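Local coordinates for CdiI immunity protein (Yersinia kristensenii ATCC 33638, PDB 5E3E) that probably neutralises the cognate CdiA-CT toxin, an RNase A superfamily member of a contact-dependent growth inhibition system, by forming a complex with it, at residues 68-73 with 78-83; 54-59 with 89-94. All blocks are in the same frame, centred on the assembly; numbering follows the deposited sequence.

Both contacts are made by apolar groups, including tyrosine rings and a lysine methylene, with no hydrogen bond between the segments. Contact 1 (68-73 with 78-83) is buried. It folds the loop after helix 62-72 back on that helix, and its chemistry is leucine against tyrosine rings. Contact 2 (54-59 with 89-94) is partly buried. It joins the end of helix 42-56 to helix 86-96, leucine to leucine, with a lysine at the surface. Their centres lie about 12 Å apart, and contact 1 is nested inside the chain loop that contact 2 closes. Leu69 touches Leu90, and Tyr79 stacks on Trp89. Contact 1 also borders the toxin chain, whereas contact 2 does not.

Contact 1 (68-73 with 78-83); sequences ILLNKL and YYPNEW
Leu70 makes the larger apolar part of this contact, and its two methyls go to different rings. Leu70 CD2 approaches the ring of Tyr79 obliquely, 3.5 Å from Tyr79 CE2. Leu70 CD1 meets Tyr78 in the same slanting manner, 3.9 Å from Tyr78 CE1. Leu70 CD1 also lies 4.4 Å from Pro80 CG, so the leucine fits against three consecutive residues. Leu69 sits beside it and crosses Tyr79 at about a right angle. Leu69 CD1 is 3.9 Å from Tyr79 CZ.

Tyr79 CG sits between the backbone N and the carbonyl carbon (chi1 65°), while Tyr78 CG lies opposite the backbone N (chi1 -169°). The neighbouring rings therefore leave the backbone in different directions, one for each methyl of Leu70. Pro80 CD lies between the two rings, 3.7 Å above the Tyr78 plane over the ring centre, and also covers one face of Tyr79, offset toward the rim.

The polar element is the Tyr79 hydroxyl. It lies against Leu69, with Tyr79 OH 3.6 Å from Leu69 CB, but its hydrogen bond goes to Ser86 OG. That bond holds the far end of a buried ring. The backbone of 78-83 is turned by a short 3-10 segment, in which Asn81 N bonds to Tyr78 O at 3.2 Å.

Tyr78 also makes backbone hydrogen bonds to the toxin chain, and its side chain packs on Arg80 of that chain. Tyr79 stacks on Trp89 of helix 86-96. The loop is thus held between helix 62-72 and helix 86-96.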
loop_
_atom_site.group_PDB
_atom_site.type_symbol
_atom_site.label_atom_id
_atom_site.label_comp_id
_atom_site.label_asym_id
_atom_site.label_seq_id
_atom_site.Cartn_x
_atom_site.Cartn_y
_atom_site.Cartn_z
ATOM N N ILE A 68 -11.011 -9.214 2.542
ATOM C CA ILE A 68 -9.650 -9.694 2.397
ATOM C C ILE A 68 -8.794 -8.695 1.602
ATOM O O ILE A 68 -7.693 -8.333 2.025
ATOM C CB ILE A 68 -9.634 -11.080 1.712
ATOM C CG1 ILE A 68 -10.127 -12.162 2.724
ATOM C CG2 ILE A 68 -8.257 -11.449 1.222
ATOM C CD1 ILE A 68 -10.679 -13.408 2.096
ATOM N N LEU A 69 -9.290 -8.294 0.447
ATOM C CA LEU A 69 -8.492 -7.403 -0.439
ATOM C C LEU A 69 -8.298 -6.002 0.121
ATOM O O LEU A 69 -7.175 -5.491 0.140
ATOM C CB LEU A 69 -9.070 -7.334 -1.844
ATOM C CG LEU A 69 -9.249 -8.671 -2.565
ATOM C CD1 LEU A 69 -9.834 -8.437 -3.949
ATOM C CD2 LEU A 69 -7.943 -9.425 -2.703
ATOM N N LEU A 70 -9.389 -5.388 0.562
ATOM C CA LEU A 70 -9.374 -4.016 1.065
ATOM C C LEU A 70 -8.844 -3.849 2.472
ATOM O O LEU A 70 -8.124 -2.897 2.720
ATOM C CB LEU A 70 -10.772 -3.394 0.946
ATOM C CG LEU A 70 -11.276 -3.082 -0.453
ATOM C CD1 LEU A 70 -12.644 -2.440 -0.360
ATOM C CD2 LEU A 70 -10.357 -2.167 -1.267
ATOM N N ASN A 71 -9.216 -4.724 3.398
ATOM C CA ASN A 71 -8.872 -4.548 4.795
ATOM C C ASN A 71 -7.739 -5.404 5.317
ATOM O O ASN A 71 -6.865 -4.893 6.007
ATOM C CB ASN A 71 -10.116 -4.729 5.642
ATOM C CG ASN A 71 -11.215 -3.772 5.222
ATOM O OD1 ASN A 71 -10.942 -2.595 4.948
ATOM N ND2 ASN A 71 -12.434 -4.285 5.054
ATOM N N LYS A 72 -7.690 -6.674 4.934
ATOM C CA LYS A 72 -6.642 -7.555 5.447
ATOM C C LYS A 72 -5.361 -7.376 4.651
ATOM O O LYS A 72 -4.328 -7.030 5.215
ATOM C CB LYS A 72 -7.115 -9.007 5.442
ATOM C CG LYS A 72 -8.376 -9.196 6.269
ATOM C CD LYS A 72 -8.799 -10.646 6.421
ATOM C CE LYS A 72 -9.938 -10.785 7.410
ATOM N NZ LYS A 72 -10.838 -11.918 7.051
ATOM N N LEU A 73 -5.441 -7.537 3.341
ATOM C CA LEU A 73 -4.272 -7.222 2.475
ATOM C C LEU A 73 -4.039 -5.705 2.314
ATOM O O LEU A 73 -2.963 -5.280 1.949
ATOM C CB LEU A 73 -4.409 -7.908 1.115
ATOM C CG LEU A 73 -4.513 -9.435 1.139
ATOM C CD1 LEU A 73 -4.780 -9.986 -0.241
ATOM C CD2 LEU A 73 -3.250 -10.098 1.662
ATOM N N TYR A 78 -9.981 1.785 -4.160
ATOM C CA TYR A 78 -11.359 1.337 -3.944
ATOM C C TYR A 78 -11.938 0.824 -5.282
ATOM O O TYR A 78 -12.771 1.477 -5.951
ATOM C CB TYR A 78 -12.205 2.454 -3.349
ATOM C CG TYR A 78 -13.531 1.959 -2.882
ATOM C CD1 TYR A 78 -13.598 1.129 -1.790
ATOM C CD2 TYR A 78 -14.711 2.258 -3.582
ATOM C CE1 TYR A 78 -14.811 0.637 -1.346
ATOM C CE2 TYR A 78 -15.936 1.734 -3.169
ATOM C CZ TYR A 78 -15.966 0.954 -2.018
ATOM O OH TYR A 78 -17.129 0.410 -1.540
ATOM N N TYR A 79 -11.463 -0.352 -5.675
ATOM C CA TYR A 79 -11.874 -1.004 -6.928
ATOM C C TYR A 79 -13.391 -1.228 -7.076
ATOM O O TYR A 79 -13.878 -1.243 -8.210
ATOM C CB TYR A 79 -11.084 -2.315 -7.149
ATOM C CG TYR A 79 -11.383 -3.351 -6.105
ATOM C CD1 TYR A 79 -12.497 -4.192 -6.204
ATOM C CD2 TYR A 79 -10.572 -3.454 -4.993
ATOM C CE1 TYR A 79 -12.810 -5.102 -5.171
ATOM C CE2 TYR A 79 -10.869 -4.344 -3.962
ATOM C CZ TYR A 79 -11.981 -5.182 -4.072
ATOM O OH TYR A 79 -12.273 -6.108 -3.060
ATOM N N PRO A 80 -14.172 -1.323 -5.955
ATOM C CA PRO A 80 -15.619 -1.526 -6.212
ATOM C C PRO A 80 -16.282 -0.372 -6.998
ATOM O O PRO A 80 -17.358 -0.556 -7.573
ATOM C CB PRO A 80 -16.203 -1.689 -4.801
ATOM C CG PRO A 80 -15.091 -2.270 -4.036
ATOM C CD PRO A 80 -13.901 -1.493 -4.517
ATOM N N ASN A 81 -15.643 0.784 -7.103
ATOM C CA ASN A 81 -16.268 1.848 -7.894
ATOM C C ASN A 81 -16.121 1.627 -9.377
ATOM O O ASN A 81 -16.873 2.226 -10.151
ATOM C CB ASN A 81 -15.854 3.236 -7.400
ATOM C CG ASN A 81 -16.728 3.703 -6.213
ATOM O OD1 ASN A 81 -17.846 3.191 -5.982
ATOM N ND2 ASN A 81 -16.237 4.665 -5.466
ATOM N N GLU A 82 -15.200 0.753 -9.779
ATOM C CA GLU A 82 -15.029 0.371 -11.179
ATOM C C GLU A 82 -15.426 -1.066 -11.485
ATOM O O GLU A 82 -15.460 -1.423 -12.653
ATOM C CB GLU A 82 -13.587 0.569 -11.614
ATOM C CG GLU A 82 -13.281 2.008 -12.009
ATOM C CD GLU A 82 -13.228 2.932 -10.841
ATOM O OE1 GLU A 82 -14.173 3.715 -10.650
ATOM O OE2 GLU A 82 -12.248 2.870 -10.096
ATOM N N TRP A 83 -15.652 -1.908 -10.456
ATOM C CA TRP A 83 -15.786 -3.357 -10.656
ATOM C C TRP A 83 -16.945 -3.890 -9.845
ATOM O O TRP A 83 -17.087 -3.535 -8.694
ATOM C CB TRP A 83 -14.495 -4.113 -10.280
ATOM C CG TRP A 83 -13.391 -3.749 -11.228
ATOM C CD1 TRP A 83 -12.497 -2.742 -11.091
ATOM C CD2 TRP A 83 -13.196 -4.296 -12.528
ATOM N NE1 TRP A 83 -11.711 -2.634 -12.250
ATOM C CE2 TRP A 83 -12.115 -3.603 -13.123
ATOM C CE3 TRP A 83 -13.825 -5.318 -13.255
ATOM C CZ2 TRP A 83 -11.646 -3.917 -14.397
ATOM C CZ3 TRP A 83 -13.349 -5.625 -14.514
ATOM C CH2 TRP A 83 -12.296 -4.913 -15.077
#

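Contact 2 (54-59 with 89-94)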
loop_
_atom_site.group_PDB
_atom_site.type_symbol
_atom_site.label_atom_id
_atom_site.label_comp_id
_atom_site.label_asym_id
_atom_site.label_seq_id
_atom_site.Cartn_x
_atom_site.Cartn_y
_atom_site.Cartn_z
ATOM N N TYR A 54 -5.357 -18.925 -5.726
ATOM C CA TYR A 54 -5.743 -19.521 -4.429
ATOM C C TYR A 54 -7.019 -18.851 -3.914
ATOM O O TYR A 54 -7.877 -19.517 -3.314
ATOM C CB TYR A 54 -4.649 -19.397 -3.373
ATOM C CG TYR A 54 -3.594 -20.467 -3.505
ATOM C CD1 TYR A 54 -3.920 -21.810 -3.271
ATOM C CD2 TYR A 54 -2.284 -20.151 -3.798
ATOM C CE1 TYR A 54 -2.966 -22.809 -3.392
ATOM C CE2 TYR A 54 -1.321 -21.128 -3.911
ATOM C CZ TYR A 54 -1.677 -22.470 -3.694
ATOM O OH TYR A 54 -0.728 -23.456 -3.843
ATOM N N LEU A 55 -7.160 -17.565 -4.171
ATOM C CA LEU A 55 -8.372 -16.873 -3.736
ATOM C C LEU A 55 -9.548 -17.188 -4.613
ATOM O O LEU A 55 -10.623 -17.467 -4.083
ATOM C CB LEU A 55 -8.174 -15.351 -3.680
ATOM C CG LEU A 55 -7.182 -14.854 -2.605
ATOM C CD1 LEU A 55 -7.030 -13.337 -2.716
ATOM C CD2 LEU A 55 -7.548 -15.249 -1.185
ATOM N N LEU A 56 -9.370 -17.093 -5.937
ATOM C CA LEU A 56 -10.471 -17.265 -6.860
ATOM C C LEU A 56 -11.088 -18.668 -6.726
ATOM O O LEU A 56 -12.306 -18.837 -6.874
ATOM C CB LEU A 56 -10.038 -17.036 -8.311
ATOM C CG LEU A 56 -9.673 -15.634 -8.751
ATOM C CD1 LEU A 56 -9.210 -15.684 -10.215
ATOM C CD2 LEU A 56 -10.887 -14.761 -8.492
ATOM N N ALA A 57 -10.257 -19.662 -6.461
ATOM C CA ALA A 57 -10.708 -21.053 -6.429
ATOM C C ALA A 57 -11.635 -21.341 -5.283
ATOM O O ALA A 57 -12.339 -22.349 -5.302
ATOM C CB ALA A 57 -9.516 -22.016 -6.363
ATOM N N LEU A 58 -11.643 -20.482 -4.269
ATOM C CA LEU A 58 -12.505 -20.707 -3.120
ATOM C C LEU A 58 -13.951 -20.264 -3.383
ATOM O O LEU A 58 -14.810 -20.613 -2.635
ATOM C CB LEU A 58 -11.970 -19.925 -1.921
ATOM C CG LEU A 58 -10.558 -20.257 -1.445
ATOM C CD1 LEU A 58 -10.184 -19.359 -0.276
ATOM C CD2 LEU A 58 -10.434 -21.724 -1.094
ATOM N N SER A 59 -14.218 -19.476 -4.427
ATOM C CA SER A 59 -15.578 -18.935 -4.672
ATOM C C SER A 59 -16.213 -18.320 -3.434
ATOM O O SER A 59 -17.343 -18.649 -3.059
ATOM C CB SER A 59 -16.549 -19.954 -5.259
ATOM O OG SER A 59 -16.048 -20.463 -6.466
ATOM N N TRP A 89 -12.453 -8.044 -10.399
ATOM C CA TRP A 89 -11.251 -7.222 -10.368
ATOM C C TRP A 89 -10.030 -8.137 -10.357
ATOM O O TRP A 89 -9.069 -7.879 -11.074
ATOM C CB TRP A 89 -11.196 -6.273 -9.173
ATOM C CG TRP A 89 -10.035 -5.355 -9.284
ATOM C CD1 TRP A 89 -9.692 -4.621 -10.394
ATOM C CD2 TRP A 89 -9.010 -5.114 -8.319
ATOM N NE1 TRP A 89 -8.535 -3.923 -10.168
ATOM C CE2 TRP A 89 -8.103 -4.199 -8.893
ATOM C CE3 TRP A 89 -8.806 -5.527 -6.999
ATOM C CZ2 TRP A 89 -7.001 -3.719 -8.210
ATOM C CZ3 TRP A 89 -7.707 -5.061 -6.336
ATOM C CH2 TRP A 89 -6.828 -4.164 -6.922
ATOM N N LEU A 90 -10.050 -9.212 -9.549
ATOM C CA LEU A 90 -8.884 -10.110 -9.535
ATOM C C LEU A 90 -8.650 -10.751 -10.922
ATOM O O LEU A 90 -7.497 -10.948 -11.310
ATOM C CB LEU A 90 -9.016 -11.207 -8.485
ATOM C CG LEU A 90 -8.942 -10.787 -7.016
ATOM C CD1 LEU A 90 -9.106 -11.981 -6.090
ATOM C CD2 LEU A 90 -7.672 -10.084 -6.687
ATOM N N LYS A 91 -9.715 -11.151 -11.604
ATOM C CA LYS A 91 -9.589 -11.740 -12.945
ATOM C C LYS A 91 -8.979 -10.721 -13.909
ATOM O O LYS A 91 -8.116 -11.082 -14.774
ATOM C CB LYS A 91 -10.945 -12.216 -13.471
ATOM C CG LYS A 91 -11.445 -13.483 -12.776
ATOM C CD LYS A 91 -12.724 -13.979 -13.444
ATOM C CE LYS A 91 -13.139 -15.339 -12.887
ATOM N NZ LYS A 91 -14.352 -15.939 -13.532
ATOM N N HIS A 92 -9.385 -9.463 -13.735
ATOM C CA HIS A 92 -8.786 -8.354 -14.512
ATOM C C HIS A 92 -7.268 -8.171 -14.238
ATOM O O HIS A 92 -6.465 -8.001 -15.190
ATOM C CB HIS A 92 -9.546 -7.059 -14.227
ATOM C CG HIS A 92 -8.914 -5.851 -14.824
ATOM N ND1 HIS A 92 -8.972 -5.561 -16.170
ATOM C CD2 HIS A 92 -8.191 -4.868 -14.257
ATOM C CE1 HIS A 92 -8.330 -4.427 -16.404
ATOM N NE2 HIS A 92 -7.882 -3.964 -15.251
ATOM N N ILE A 93 -6.856 -8.185 -12.974
ATOM C CA ILE A 93 -5.417 -8.058 -12.630
ATOM C C ILE A 93 -4.668 -9.189 -13.326
ATOM O O ILE A 93 -3.677 -8.967 -13.987
ATOM C CB ILE A 93 -5.166 -8.145 -11.130
ATOM C CG1 ILE A 93 -5.757 -6.929 -10.403
ATOM C CG2 ILE A 93 -3.666 -8.307 -10.821
ATOM C CD1 ILE A 93 -5.707 -7.114 -8.906
ATOM N N TYR A 94 -5.187 -10.394 -13.190
ATOM C CA TYR A 94 -4.559 -11.583 -13.754
ATOM C C TYR A 94 -4.336 -11.392 -15.277
ATOM O O TYR A 94 -3.229 -11.619 -15.792
ATOM C CB TYR A 94 -5.445 -12.801 -13.458
ATOM C CG TYR A 94 -4.784 -14.138 -13.622
ATOM C CD1 TYR A 94 -4.588 -14.657 -14.903
ATOM C CD2 TYR A 94 -4.384 -14.906 -12.530
ATOM C CE1 TYR A 94 -4.005 -15.882 -15.099
ATOM C CE2 TYR A 94 -3.805 -16.166 -12.720
ATOM C CZ TYR A 94 -3.623 -16.643 -14.004
ATOM O OH TYR A 94 -3.037 -17.876 -14.311
#
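Leu56 and Leu90 form the main part of this contact. The two side chains slide past each other in opposite directions. Leu56 CD2 lies 4.0 Å from Leu90 CB and 4.1 Å from Leu90 CD1, so one methyl rests along the base and one branch of its partner. Leu56 CA and Leu90 CA, 7.8 Å apart, are the nearest CA pair of the two segments. Leu55 comes in from the next position on its helix and crosses Leu90 at about a right angle. Here the methyls meet, Leu55 CD1 to Leu90 CD1, at 4.2 Å. In Leu90, CG stands opposite the carbonyl carbon (chi1 -69°), and the branch carrying CD1 reaches both leucines.

This inner side is closely filled. Leu90 also packs on Ile52 of helix 42-56 and on Leu65 and Leu69 of helix 62-72. Leu55 touches Leu10 and Leu69. No polar side-chain group enters this leucine cluster from the two segments.

The outer side is thinner and faces solvent. Leu56 is partly exposed and Lys91 exposed. Their single close contact sets Leu56 CD1 4.0 Å from Lys91 CG. The rest of the lysine chain is extended, and NZ forms a salt bridge with Glu87 one turn earlier on the same helix. Lys91 thus lays CG against Leu56 and keeps its charged end at the surface.

Beyond Leu56 the chain turns away. A type I beta turn runs from Leu56 to Ser59, closed by Ser59 N to Leu56 O at 3.2 Å. Ser59 has positive phi (48°), which takes the chain out of helical geometry. This is leucine packing between two helices distant in sequence, at the edge of the core of an all-helical protein of the CdiI immunity protein family.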